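Local coordinates for protein glutamate--tRNA ligase (Methanothermobacter thermautotrophicus, PDB 3AII) that probably activates glutamate with ATP and transfers it to the acceptor end of tRNA(Glu) and, as a non-discriminating synthetase, also charges tRNA(Gln), at residues F405-P410 / Y447-D452; V416-P421 / L473-E478; G420-E425 / L440-E445; R459-V464 / A488-W493. One frame throughout, in Å; residues are numbered along the deposited sequence. Where two conformers were deposited one is given.

Interaction 1 of 4, residues F405-P410 / Y447-D452; sequences FFAADP and YLPGDD
Strands 406-408 and 447-449 cross with their N-to-C directions 65° apart and their short axes 5.4 Å from each other at closest approach; a single antiparallel, non-hydrogen-bonded bridge forms just beyond, where Pro410 faces Pro449. The contact lies where the chain leaves one six-stranded sheet of the anticodon-binding region, through strand 402-408, and enters the next. Ala407 directs its methyl at the other strand, where CB rests 3.8 Å from Pro449 N and against the CD corner of the same ring. Three residues on, Pro410 CB packs 3.8 Å from Tyr447 CD2, an oblique approach to the aromatic ring, whose CG stands anti to its own carbonyl carbon. Pro410 CA also brings its hydrogen to Leu448 O at 3.1 Å, a C-H...O contact at a position where proline has no N-H to offer. Gly450 N is the one conventional donor across the gap, and it is shared: it lies 3.3 Å from Ala408 O, almost along that carbonyl's axis, and makes a second, weak bond of 2.9 Å to Asp409 O, strongly bent at 127°. Beyond this glycine the acidic tips of Asp409 and Asp451 converge obliquely, their carboxylate planes 73° apart, with Asp409 OD2 3.3 Å from both Asp451 OD1 and OD2. Outside the pair, Ala408 touches Phe534, and Pro449 touches Ile491 and His492 of strand 489-495. The two prolines limit this junction to few N-H bonds, and the exposed pair of carboxylates probably raises the proton affinity of one of them or depends on screening by solvent.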
loop_
_atom_site.group_PDB
_atom_site.type_symbol
_atom_site.label_atom_id
_atom_site.label_comp_id
_atom_site.label_asym_id
_atom_site.label_seq_id
_atom_site.Cartn_x
_atom_site.Cartn_y
_atom_site.Cartn_z
ATOM N N PHE A 405 14.512 -26.521 3.275
ATOM C CA PHE A 405 15.459 -26.434 2.151
ATOM C C PHE A 405 14.696 -26.476 0.826
ATOM O O PHE A 405 14.062 -27.491 0.510
ATOM C CB PHE A 405 16.447 -27.610 2.170
ATOM C CG PHE A 405 17.485 -27.546 3.267
ATOM C CD1 PHE A 405 17.858 -26.331 3.831
ATOM C CD2 PHE A 405 18.107 -28.707 3.707
ATOM C CE1 PHE A 405 18.828 -26.282 4.845
ATOM C CE2 PHE A 405 19.077 -28.658 4.713
ATOM C CZ PHE A 405 19.441 -27.447 5.265
ATOM N N PHE A 406 14.768 -25.382 0.067
ATOM C CA PHE A 406 14.255 -25.311 -1.296
ATOM C C PHE A 406 15.452 -25.088 -2.203
ATOM O O PHE A 406 16.165 -24.106 -2.052
ATOM C CB PHE A 406 13.261 -24.145 -1.430
ATOM C CG PHE A 406 12.933 -23.762 -2.867
ATOM C CD1 PHE A 406 12.136 -24.582 -3.652
ATOM C CD2 PHE A 406 13.404 -22.569 -3.403
ATOM C CE1 PHE A 406 11.824 -24.233 -4.968
ATOM C CE2 PHE A 406 13.094 -22.199 -4.713
ATOM C CZ PHE A 406 12.307 -23.029 -5.495
ATOM N N ALA A 407 15.674 -26.021 -3.124
ATOM C CA ALA A 407 16.773 -25.909 -4.077
ATOM C C ALA A 407 16.231 -25.388 -5.406
ATOM O O ALA A 407 15.589 -26.135 -6.151
ATOM C CB ALA A 407 17.444 -27.268 -4.267
ATOM N N ALA A 408 16.483 -24.108 -5.678
ATOM C CA ALA A 408 16.103 -23.477 -6.942
ATOM C C ALA A 408 16.958 -24.033 -8.084
ATOM O O ALA A 408 18.143 -24.276 -7.892
ATOM C CB ALA A 408 16.307 -21.994 -6.843
ATOM N N ASP A 409 16.357 -24.198 -9.263
ATOM C CA ASP A 409 17.075 -24.689 -10.451
ATOM C C ASP A 409 18.000 -25.846 -10.089
ATOM O O ASP A 409 19.214 -25.793 -10.307
ATOM C CB ASP A 409 17.853 -23.556 -11.118
ATOM C CG ASP A 409 16.939 -22.502 -11.725
ATOM O OD1 ASP A 409 15.803 -22.842 -12.128
ATOM O OD2 ASP A 409 17.353 -21.332 -11.791
ATOM N N PRO A 410 17.416 -26.905 -9.530
ATOM C CA PRO A 410 18.224 -27.944 -8.904
ATOM C C PRO A 410 18.970 -28.802 -9.918
ATOM O O PRO A 410 18.524 -28.990 -11.049
ATOM C CB PRO A 410 17.185 -28.781 -8.162
ATOM C CG PRO A 410 15.927 -28.595 -8.964
ATOM C CD PRO A 410 15.973 -27.172 -9.410
ATOM N N TYR A 447 19.381 -33.284 -4.637
ATOM C CA TYR A 447 19.264 -32.102 -5.474
ATOM C C TYR A 447 20.025 -30.955 -4.827
ATOM O O TYR A 447 19.841 -30.674 -3.636
ATOM C CB TYR A 447 17.794 -31.706 -5.629
ATOM C CG TYR A 447 16.974 -32.653 -6.479
ATOM C CD1 TYR A 447 16.114 -33.569 -5.890
ATOM C CD2 TYR A 447 17.027 -32.593 -7.871
ATOM C CE1 TYR A 447 15.342 -34.426 -6.660
ATOM C CE2 TYR A 447 16.260 -33.448 -8.652
ATOM C CZ TYR A 447 15.414 -34.353 -8.038
ATOM O OH TYR A 447 14.637 -35.200 -8.801
ATOM N N LEU A 448 20.899 -30.304 -5.592
ATOM C CA LEU A 448 21.564 -29.091 -5.122
ATOM C C LEU A 448 21.102 -27.895 -5.935
ATOM O O LEU A 448 20.819 -28.024 -7.127
ATOM C CB LEU A 448 23.084 -29.189 -5.266
ATOM C CG LEU A 448 23.815 -30.303 -4.538
ATOM C CD1 LEU A 448 25.334 -30.143 -4.724
ATOM C CD2 LEU A 448 23.465 -30.281 -3.078
ATOM N N PRO A 449 21.033 -26.721 -5.300
ATOM C CA PRO A 449 20.675 -25.514 -6.055
ATOM C C PRO A 449 21.717 -25.255 -7.126
ATOM O O PRO A 449 22.905 -25.201 -6.819
ATOM C CB PRO A 449 20.700 -24.404 -4.996
ATOM C CG PRO A 449 21.518 -24.954 -3.861
ATOM C CD PRO A 449 21.332 -26.443 -3.884
ATOM N N GLY A 450 21.281 -25.119 -8.370
ATOM C CA GLY A 450 22.217 -25.080 -9.481
ATOM C C GLY A 450 22.885 -23.745 -9.754
ATOM O O GLY A 450 23.911 -23.697 -10.430
ATOM N N ASP A 451 22.314 -22.663 -9.235
ATOM C CA ASP A 451 22.795 -21.318 -9.554
ATOM C C ASP A 451 24.133 -20.971 -8.901
ATOM O O ASP A 451 24.268 -20.996 -7.677
ATOM C CB ASP A 451 21.740 -20.266 -9.196
ATOM C CG ASP A 451 20.493 -20.379 -10.056
ATOM O OD1 ASP A 451 20.589 -20.940 -11.171
ATOM O OD2 ASP A 451 19.419 -19.906 -9.620
ATOM N N ASP A 452 25.112 -20.630 -9.733
ATOM C CA ASP A 452 26.442 -20.277 -9.255
ATOM C C ASP A 452 27.063 -21.445 -8.507
ATOM O O ASP A 452 27.812 -21.254 -7.552
ATOM C CB ASP A 452 26.384 -19.046 -8.348
ATOM C CG ASP A 452 25.931 -17.801 -9.087
ATOM O OD1 ASP A 452 25.912 -17.825 -10.335
ATOM O OD2 ASP A 452 25.596 -16.800 -8.418
#

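Interaction 2 of 4, residues V416-P421 / L473-E478; sequences VGLPGP and LRYHSE
Tyr475 has CG anti to its backbone N (chi1 179°), and this throws the phenol ring across the loop that follows Val416; Val416 likewise holds CG1 anti to N, and Arg474 bends at chi3 so that its guanidinium folds back over that methyl. The pairing is the parallel seam between strands 410-416 and 472-477, the first and last of a six-stranded sheet, and it closes that sheet on itself, consistent with one of the beta-barrels of the GlnRS-like anticodon-binding region. Two backbone bonds hold the seam, both in the plane of the accepting carbonyl: Val416 N to Leu473 O at 2.8 Å, and Tyr475 N to Val416 O, equally short and nearly straight at 172°. Residues Val416 and Arg474 share one side of the sheet, where Val416 CG1 touches Arg474 NH1 at 3.5 Å over a face of the guanidinium. Past the seam the chain turns at Gly417, whose phi is positive, and Gly417 C comes 3.6 Å from Tyr475 CB. Leu418 leaves its backbone pointing away, yet its CD1 returns to meet Tyr475 CD1 at 3.8 Å, the two side chains crossing at about a right angle. Further along strand 472-477, His476 and Ser477 both face Asn465 of strand 464-469 in a classic beta bulge, and Ser477 N lies above one face of the Tyr475 ring, toward its rim. The opposite face belongs to Pro419, whose CD sits 3.4 Å from the Tyr475 ring centroid and only 8° off the normal, a CH-pi contact centred over the ring.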
loop_
_atom_site.group_PDB
_atom_site.type_symbol
_atom_site.label_atom_id
_atom_site.label_comp_id
_atom_site.label_asym_id
_atom_site.label_seq_id
_atom_site.Cartn_x
_atom_site.Cartn_y
_atom_site.Cartn_z
ATOM N N VAL A 416 28.804 -39.813 -4.934
ATOM C CA VAL A 416 29.624 -40.976 -5.275
ATOM C C VAL A 416 30.552 -41.344 -4.127
ATOM O O VAL A 416 31.272 -40.503 -3.601
ATOM C CB VAL A 416 30.460 -40.701 -6.536
ATOM C CG1 VAL A 416 31.404 -41.866 -6.832
ATOM C CG2 VAL A 416 29.541 -40.419 -7.729
ATOM N N GLY A 417 30.508 -42.602 -3.706
ATOM C CA GLY A 417 31.365 -43.049 -2.622
ATOM C C GLY A 417 30.796 -42.868 -1.224
ATOM O O GLY A 417 31.504 -43.088 -0.237
ATOM N N LEU A 418 29.528 -42.462 -1.123
ATOM C CA LEU A 418 28.879 -42.386 0.186
ATOM C C LEU A 418 28.969 -43.764 0.844
ATOM O O LEU A 418 28.521 -44.762 0.268
ATOM C CB LEU A 418 27.417 -41.970 0.033
ATOM C CG LEU A 418 26.615 -41.803 1.323
ATOM C CD1 LEU A 418 27.164 -40.643 2.152
ATOM C CD2 LEU A 418 25.135 -41.586 0.999
ATOM N N PRO A 419 29.574 -43.836 2.039
ATOM C CA PRO A 419 29.770 -45.152 2.675
ATOM C C PRO A 419 28.458 -45.868 3.009
ATOM O O PRO A 419 28.380 -47.098 2.937
ATOM C CB PRO A 419 30.539 -44.813 3.960
ATOM C CG PRO A 419 31.240 -43.514 3.647
ATOM C CD PRO A 419 30.254 -42.757 2.777
ATOM N N GLY A 420 27.433 -45.105 3.367
ATOM C CA GLY A 420 26.143 -45.684 3.695
ATOM C C GLY A 420 25.179 -44.565 4.018
ATOM O O GLY A 420 25.578 -43.405 4.034
ATOM N N PRO A 421 23.911 -44.905 4.282
ATOM C CA PRO A 421 22.913 -43.847 4.491
ATOM C C PRO A 421 23.222 -43.012 5.725
ATOM O O PRO A 421 23.788 -43.494 6.710
ATOM C CB PRO A 421 21.595 -44.615 4.677
ATOM C CG PRO A 421 21.909 -46.063 4.326
ATOM C CD PRO A 421 23.370 -46.248 4.540
ATOM N N LEU A 473 29.792 -35.426 -8.116
ATOM C CA LEU A 473 29.816 -35.107 -6.700
ATOM C C LEU A 473 30.400 -36.289 -5.936
ATOM O O LEU A 473 29.817 -37.370 -5.957
ATOM C CB LEU A 473 28.390 -34.786 -6.239
ATOM C CG LEU A 473 28.223 -34.029 -4.927
ATOM C CD1 LEU A 473 28.776 -32.618 -5.046
ATOM C CD2 LEU A 473 26.759 -34.002 -4.510
ATOM N N ARG A 474 31.555 -36.108 -5.284
ATOM C CA ARG A 474 32.215 -37.216 -4.594
ATOM C C ARG A 474 32.305 -37.034 -3.081
ATOM O O ARG A 474 32.693 -35.979 -2.597
ATOM C CB ARG A 474 33.620 -37.459 -5.155
ATOM C CG ARG A 474 34.441 -38.396 -4.293
ATOM C CD ARG A 474 35.726 -38.838 -4.981
ATOM N NE ARG A 474 35.474 -39.643 -6.172
ATOM C CZ ARG A 474 35.093 -40.916 -6.147
ATOM N NH1 ARG A 474 34.893 -41.575 -7.282
ATOM N NH2 ARG A 474 34.895 -41.527 -4.984
ATOM N N TYR A 475 31.953 -38.089 -2.346
ATOM C CA TYR A 475 32.016 -38.101 -0.886
ATOM C C TYR A 475 33.433 -37.853 -0.396
ATOM O O TYR A 475 34.391 -38.424 -0.943
ATOM C CB TYR A 475 31.549 -39.458 -0.358
ATOM C CG TYR A 475 31.596 -39.555 1.143
ATOM C CD1 TYR A 475 30.567 -39.031 1.913
ATOM C CD2 TYR A 475 32.666 -40.160 1.797
ATOM C CE1 TYR A 475 30.593 -39.104 3.290
ATOM C CE2 TYR A 475 32.701 -40.233 3.175
ATOM C CZ TYR A 475 31.660 -39.710 3.916
ATOM O OH TYR A 475 31.687 -39.790 5.290
ATOM N N HIS A 476 33.574 -37.011 0.626
ATOM C CA HIS A 476 34.867 -36.802 1.274
ATOM C C HIS A 476 34.884 -37.263 2.733
ATOM O O HIS A 476 35.756 -38.038 3.135
ATOM C CB HIS A 476 35.319 -35.339 1.174
ATOM C CG HIS A 476 36.625 -35.070 1.852
ATOM N ND1 HIS A 476 36.710 -34.689 3.172
ATOM C CD2 HIS A 476 37.903 -35.145 1.399
ATOM C CE1 HIS A 476 37.979 -34.528 3.504
ATOM N NE2 HIS A 476 38.724 -34.796 2.447
ATOM N N SER A 477 33.923 -36.790 3.525
ATOM C CA SER A 477 33.944 -37.048 4.962
ATOM C C SER A 477 32.615 -36.577 5.530
ATOM O O SER A 477 31.738 -36.181 4.776
ATOM C CB SER A 477 35.067 -36.248 5.618
ATOM O OG SER A 477 34.982 -34.875 5.241
ATOM N N GLU A 478 32.480 -36.595 6.850
ATOM C CA GLU A 478 31.193 -36.281 7.473
ATOM C C GLU A 478 31.267 -35.169 8.519
ATOM O O GLU A 478 30.308 -34.420 8.696
ATOM C CB GLU A 478 30.565 -37.543 8.085
ATOM C CG GLU A 478 29.188 -37.301 8.713
ATOM C CD GLU A 478 28.458 -38.586 9.108
ATOM O OE1 GLU A 478 28.824 -39.672 8.617
ATOM O OE2 GLU A 478 27.504 -38.505 9.912
#

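Interaction 3 of 4, residues G420-E425 / L440-E445; sequences GPVRVE and LELRGE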
loop_
_atom_site.group_PDB
_atom_site.type_symbol
_atom_site.label_atom_id
_atom_site.label_comp_id
_atom_site.label_asym_id
_atom_site.label_seq_id
_atom_site.Cartn_x
_atom_site.Cartn_y
_atom_site.Cartn_z
ATOM N N GLY A 420 27.433 -45.105 3.367
ATOM C CA GLY A 420 26.143 -45.684 3.695
ATOM C C GLY A 420 25.179 -44.565 4.018
ATOM O O GLY A 420 25.578 -43.405 4.034
ATOM N N PRO A 421 23.911 -44.905 4.282
ATOM C CA PRO A 421 22.913 -43.847 4.491
ATOM C C PRO A 421 23.222 -43.012 5.725
ATOM O O PRO A 421 23.788 -43.494 6.710
ATOM C CB PRO A 421 21.595 -44.615 4.677
ATOM C CG PRO A 421 21.909 -46.063 4.326
ATOM C CD PRO A 421 23.370 -46.248 4.540
ATOM N N VAL A 422 22.842 -41.743 5.658
ATOM C CA VAL A 422 23.043 -40.826 6.763
ATOM C C VAL A 422 21.708 -40.174 7.081
ATOM O O VAL A 422 21.077 -39.596 6.204
ATOM C CB VAL A 422 24.024 -39.715 6.374
ATOM C CG1 VAL A 422 24.197 -38.726 7.512
ATOM C CG2 VAL A 422 25.378 -40.327 5.958
ATOM N N ARG A 423 21.279 -40.285 8.332
ATOM C CA ARG A 423 20.054 -39.643 8.780
ATOM C C ARG A 423 20.405 -38.325 9.438
ATOM O O ARG A 423 21.185 -38.273 10.393
ATOM C CB ARG A 423 19.286 -40.563 9.740
ATOM C CG ARG A 423 17.946 -39.983 10.199
ATOM C CD ARG A 423 17.244 -40.951 11.157
ATOM N NE ARG A 423 17.866 -40.893 12.471
ATOM C CZ ARG A 423 17.625 -39.947 13.370
ATOM N NH1 ARG A 423 16.742 -38.981 13.116
ATOM N NH2 ARG A 423 18.265 -39.976 14.537
ATOM N N VAL A 424 19.850 -37.253 8.892
ATOM C CA VAL A 424 20.167 -35.905 9.317
ATOM C C VAL A 424 18.977 -35.307 10.077
ATOM O O VAL A 424 17.847 -35.428 9.621
ATOM C CB VAL A 424 20.456 -35.029 8.082
ATOM C CG1 VAL A 424 20.755 -33.600 8.502
ATOM C CG2 VAL A 424 21.613 -35.620 7.262
ATOM N N GLU A 425 19.219 -34.677 11.230
ATOM C CA GLU A 425 18.172 -33.879 11.882
ATOM C C GLU A 425 18.535 -32.406 11.919
ATOM O O GLU A 425 19.663 -32.037 12.261
ATOM C CB GLU A 425 17.868 -34.338 13.322
ATOM C CG GLU A 425 17.177 -35.681 13.433
ATOM C CD GLU A 425 16.378 -35.865 14.741
ATOM O OE1 GLU A 425 16.317 -34.942 15.586
ATOM O OE2 GLU A 425 15.799 -36.956 14.923
ATOM N N LEU A 440 16.064 -35.680 7.486
ATOM C CA LEU A 440 16.393 -35.823 6.075
ATOM C C LEU A 440 17.245 -37.060 5.906
ATOM O O LEU A 440 18.265 -37.213 6.577
ATOM C CB LEU A 440 17.183 -34.615 5.595
ATOM C CG LEU A 440 16.457 -33.274 5.706
ATOM C CD1 LEU A 440 17.266 -32.154 5.094
ATOM C CD2 LEU A 440 15.122 -33.372 5.018
ATOM N N GLU A 441 16.821 -37.941 5.011
ATOM C CA GLU A 441 17.515 -39.195 4.809
ATOM C C GLU A 441 18.391 -39.122 3.555
ATOM O O GLU A 441 17.890 -39.164 2.430
ATOM C CB GLU A 441 16.512 -40.342 4.685
ATOM C CG GLU A 441 15.559 -40.486 5.864
ATOM C CD GLU A 441 16.159 -41.232 7.042
ATOM O OE1 GLU A 441 17.375 -41.572 7.002
ATOM O OE2 GLU A 441 15.399 -41.490 8.009
ATOM N N LEU A 442 19.697 -39.006 3.755
ATOM C CA LEU A 442 20.633 -39.004 2.641
ATOM C C LEU A 442 20.993 -40.455 2.311
ATOM O O LEU A 442 21.570 -41.160 3.143
ATOM C CB LEU A 442 21.884 -38.214 3.033
ATOM C CG LEU A 442 23.053 -38.366 2.061
ATOM C CD1 LEU A 442 22.683 -37.743 0.729
ATOM C CD2 LEU A 442 24.325 -37.745 2.634
ATOM N N ARG A 443 20.630 -40.910 1.114
ATOM C CA ARG A 443 20.786 -42.331 0.763
ATOM C C ARG A 443 21.701 -42.533 -0.430
ATOM O O ARG A 443 22.444 -43.520 -0.494
ATOM C CB ARG A 443 19.431 -42.980 0.450
ATOM C CG ARG A 443 18.572 -43.286 1.658
ATOM C CD ARG A 443 17.255 -43.927 1.236
ATOM N NE ARG A 443 17.449 -45.234 0.612
ATOM C CZ ARG A 443 16.466 -45.971 0.102
ATOM N NH1 ARG A 443 15.215 -45.529 0.138
ATOM N NH2 ARG A 443 16.734 -47.152 -0.444
ATOM N N GLY A 444 21.619 -41.625 -1.398
ATOM C CA GLY A 444 22.488 -41.689 -2.562
ATOM C C GLY A 444 22.478 -40.427 -3.403
ATOM O O GLY A 444 23.514 -39.801 -3.600
ATOM N N GLU A 445 21.305 -40.043 -3.898
ATOM C CA GLU A 445 21.200 -38.873 -4.767
ATOM C C GLU A 445 20.617 -37.679 -4.021
ATOM O O GLU A 445 19.781 -37.839 -3.129
ATOM C CB GLU A 445 20.318 -39.175 -5.981
ATOM C CG GLU A 445 20.981 -40.075 -7.024
ATOM C CD GLU A 445 20.047 -40.394 -8.172
ATOM O OE1 GLU A 445 18.880 -40.752 -7.904
ATOM O OE2 GLU A 445 20.480 -40.289 -9.338
HETATM O O HOH W 1 19.262 -42.206 5.328
#
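Arg423 and Glu441 lie side by side and point the same way from a non-hydrogen-bonded pair of the hairpin 422-427/437-442, yet their charged ends do not meet. Glu441, bent at chi2, lays its carboxylate along the aliphatic part of the arginine: OE1 comes 3.5 Å from Arg423 CB, while OE2 lies 3.7 Å from Arg423 CG. The guanidinium and carboxylate planes stand 60° apart, with Arg423 NE 5.1 Å from Glu441 OE2. A bend at chi3 carries the guanidinium on to its own strand instead, where NH1 gives Glu425 OE2 a 2.9 Å salt bridge in the guanidinium plane, using the anti lone pair. A water is hydrogen-bonded to Glu441 OE1 at 2.6 Å. On the other side of the hairpin Val422 and Val424 face Leu442 and Leu440, with Val424 CB 4.1 Å from Leu440 CB; Val464 and Trp493 cover parts of this apolar surface. Four backbone bonds, two between Val422 and Leu442 and two between Val424 and Leu440, tie the strands. The ribbon is thus amphipathic, greasy against the neighbouring sheet and charged outside, where attraction between Arg423 and Glu441 is probably weakened by distance and solvent.

Interaction 4 of 4, residues R459-V464 / A488-W493; sequences RLIDAV and ASMIHW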
loop_
_atom_site.group_PDB
_atom_site.type_symbol
_atom_site.label_atom_id
_atom_site.label_comp_id
_atom_site.label_asym_id
_atom_site.label_seq_id
_atom_site.Cartn_x
_atom_site.Cartn_y
_atom_site.Cartn_z
ATOM N N ARG A 459 29.867 -28.496 1.939
ATOM C CA ARG A 459 29.280 -29.228 3.044
ATOM C C ARG A 459 27.776 -29.151 2.883
ATOM O O ARG A 459 27.187 -28.056 2.950
ATOM C CB ARG A 459 29.683 -28.626 4.386
ATOM C CG ARG A 459 28.965 -29.321 5.538
ATOM C CD ARG A 459 29.600 -29.030 6.870
ATOM N NE ARG A 459 28.804 -29.620 7.948
ATOM C CZ ARG A 459 28.864 -30.896 8.324
ATOM N NH1 ARG A 459 29.683 -31.757 7.718
ATOM N NH2 ARG A 459 28.088 -31.314 9.320
ATOM N N LEU A 460 27.156 -30.300 2.650
ATOM C CA LEU A 460 25.703 -30.354 2.612
ATOM C C LEU A 460 25.276 -30.163 4.061
ATOM O O LEU A 460 25.657 -30.958 4.927
ATOM C CB LEU A 460 25.205 -31.699 2.084
ATOM C CG LEU A 460 25.710 -32.350 0.791
ATOM C CD1 LEU A 460 24.590 -33.189 0.162
ATOM C CD2 LEU A 460 26.248 -31.353 -0.214
ATOM N N ILE A 461 24.497 -29.115 4.323
ATOM C CA ILE A 461 24.237 -28.674 5.698
ATOM C C ILE A 461 23.809 -29.815 6.619
ATOM O O ILE A 461 22.893 -30.562 6.299
ATOM C CB ILE A 461 23.215 -27.534 5.735
ATOM C CG1 ILE A 461 23.830 -26.270 5.117
ATOM C CG2 ILE A 461 22.719 -27.283 7.183
ATOM C CD1 ILE A 461 22.820 -25.169 4.853
ATOM N N ASP A 462 24.503 -29.947 7.753
ATOM C CA ASP A 462 24.216 -30.985 8.746
ATOM C C ASP A 462 24.424 -32.435 8.285
ATOM O O ASP A 462 24.087 -33.372 9.016
ATOM C CB ASP A 462 22.795 -30.807 9.308
ATOM C CG ASP A 462 22.693 -29.621 10.253
ATOM O OD1 ASP A 462 23.747 -29.151 10.730
ATOM O OD2 ASP A 462 21.566 -29.158 10.526
ATOM N N ALA A 463 25.020 -32.636 7.107
ATOM C CA ALA A 463 25.054 -33.966 6.513
ATOM C C ALA A 463 26.465 -34.500 6.256
ATOM O O ALA A 463 27.015 -35.225 7.085
ATOM C CB ALA A 463 24.218 -33.981 5.224
ATOM N N VAL A 464 27.044 -34.149 5.112
ATOM C CA VAL A 464 28.344 -34.708 4.723
ATOM C C VAL A 464 29.136 -33.675 3.957
ATOM O O VAL A 464 28.585 -32.687 3.487
ATOM C CB VAL A 464 28.203 -35.953 3.813
ATOM C CG1 VAL A 464 27.594 -37.121 4.580
ATOM C CG2 VAL A 464 27.386 -35.613 2.564
ATOM N N ALA A 488 35.336 -26.076 3.053
ATOM C CA ALA A 488 34.066 -26.356 2.383
ATOM C C ALA A 488 33.057 -25.222 2.537
ATOM O O ALA A 488 32.932 -24.627 3.608
ATOM C CB ALA A 488 33.469 -27.665 2.896
ATOM N N SER A 489 32.328 -24.937 1.463
ATOM C CA SER A 489 31.240 -23.963 1.510
ATOM C C SER A 489 29.929 -24.662 1.868
ATOM O O SER A 489 29.644 -25.736 1.345
ATOM C CB SER A 489 31.094 -23.257 0.163
ATOM O OG SER A 489 32.177 -22.374 -0.063
ATOM N N MET A 490 29.134 -24.058 2.748
ATOM C CA MET A 490 27.851 -24.666 3.125
ATOM C C MET A 490 26.879 -24.577 1.961
ATOM O O MET A 490 26.848 -23.579 1.236
ATOM C CB MET A 490 27.232 -23.964 4.343
ATOM C CG MET A 490 28.072 -24.000 5.601
ATOM S SD MET A 490 28.212 -25.647 6.321
ATOM C CE MET A 490 26.537 -25.972 6.842
ATOM N N ILE A 491 26.059 -25.611 1.794
ATOM C CA ILE A 491 25.051 -25.596 0.750
ATOM C C ILE A 491 23.813 -26.341 1.232
ATOM O O ILE A 491 23.913 -27.384 1.892
ATOM C CB ILE A 491 25.578 -26.175 -0.604
ATOM C CG1 ILE A 491 24.626 -25.808 -1.754
ATOM C CG2 ILE A 491 25.773 -27.675 -0.524
ATOM C CD1 ILE A 491 25.211 -26.069 -3.145
ATOM N N HIS A 492 22.638 -25.801 0.915
ATOM C CA HIS A 492 21.411 -26.525 1.235
ATOM C C HIS A 492 21.182 -27.576 0.162
ATOM O O HIS A 492 21.834 -27.555 -0.892
ATOM C CB HIS A 492 20.204 -25.587 1.430
ATOM C CG HIS A 492 19.906 -24.703 0.258
ATOM N ND1 HIS A 492 20.731 -23.672 -0.128
ATOM C CD2 HIS A 492 18.837 -24.663 -0.579
ATOM C CE1 HIS A 492 20.202 -23.049 -1.168
ATOM N NE2 HIS A 492 19.052 -23.632 -1.461
ATOM N N TRP A 493 20.286 -28.512 0.440
ATOM C CA TRP A 493 20.174 -29.726 -0.366
ATOM C C TRP A 493 18.865 -30.443 -0.058
ATOM O O TRP A 493 18.262 -30.236 1.000
ATOM C CB TRP A 493 21.380 -30.653 -0.103
ATOM C CG TRP A 493 21.442 -31.098 1.333
ATOM C CD1 TRP A 493 21.885 -30.369 2.408
ATOM C CD2 TRP A 493 20.993 -32.349 1.851
ATOM N NE1 TRP A 493 21.761 -31.121 3.567
ATOM C CE2 TRP A 493 21.210 -32.332 3.246
ATOM C CE3 TRP A 493 20.442 -33.494 1.270
ATOM C CZ2 TRP A 493 20.874 -33.419 4.068
ATOM C CZ3 TRP A 493 20.122 -34.571 2.085
ATOM C CH2 TRP A 493 20.345 -34.523 3.468
#
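Trp493 leaves the backbone with CG in the crowded position between N and the carbonyl carbon (chi1 62°), and from there its ring runs beneath the turn after strand 456-460. CB begins 4.1 Å from Leu460 CD1, and CG continues along the same leucine. At CD1 the indole meets Leu460 CB at 3.6 Å, a CH-pi contact over the face of the five-membered ring. NE1 then gives a 3.0 Å hydrogen bond to Ile461 O, straight at 167°, close to the ring plane and on a lone pair of the carbonyl, which fixes the rotation of the indole. Further out, CZ2 touches Ala463 CB at 3.6 Å; Ala463 and Val464 both face Leu460 in a classic beta bulge. Behind the ring the two chains pair in parallel, Arg459 beside Met490 and Leu460 beside Ile491. Arg459 N, Ile491 N and Ile461 N donate in turn to Ser489 O, Arg459 O and Ile491 O. The extended Arg459 chain runs alongside Met490, its CD 3.7 Å from Met490 SD, before NH1 reaches Asn465 OD1 and Glu478 O. Met490, bent at chi2 and chi3, drives CE to 3.2 Å from Ile461 CG1, tighter than ordinary van der Waals contact. On the other side Leu460 CD2 meets Ile491 CG2 at 3.7 Å. The parallel pair is joined through strands 464-469 and 472-477 and helix 480-486, while strand 445-449 and the hairpin 422-427/437-442 pack on Trp493, which also meets the ring of Phe405.

All four contacts lie far from the centre of the chain, about 33 to 50 Å between centres, in the anticodon-binding region. Interactions 1, 2 and 4 reach one six-stranded sheet: interaction 1 marks its junction with the sheet of strand 402-408, interaction 2 pairs its first and last strands, and interaction 4 joins two strands in its middle. Interaction 3 is a separate hairpin, with centres about 10 Å from interaction 2 and 12 Å from interaction 4. Along the chain it falls between the segments of interaction 1, whereas interaction 2 crosses both 1 and 4. Distant sequence is therefore woven into one compact unit, with interactions 1 and 2 about 19 Å apart.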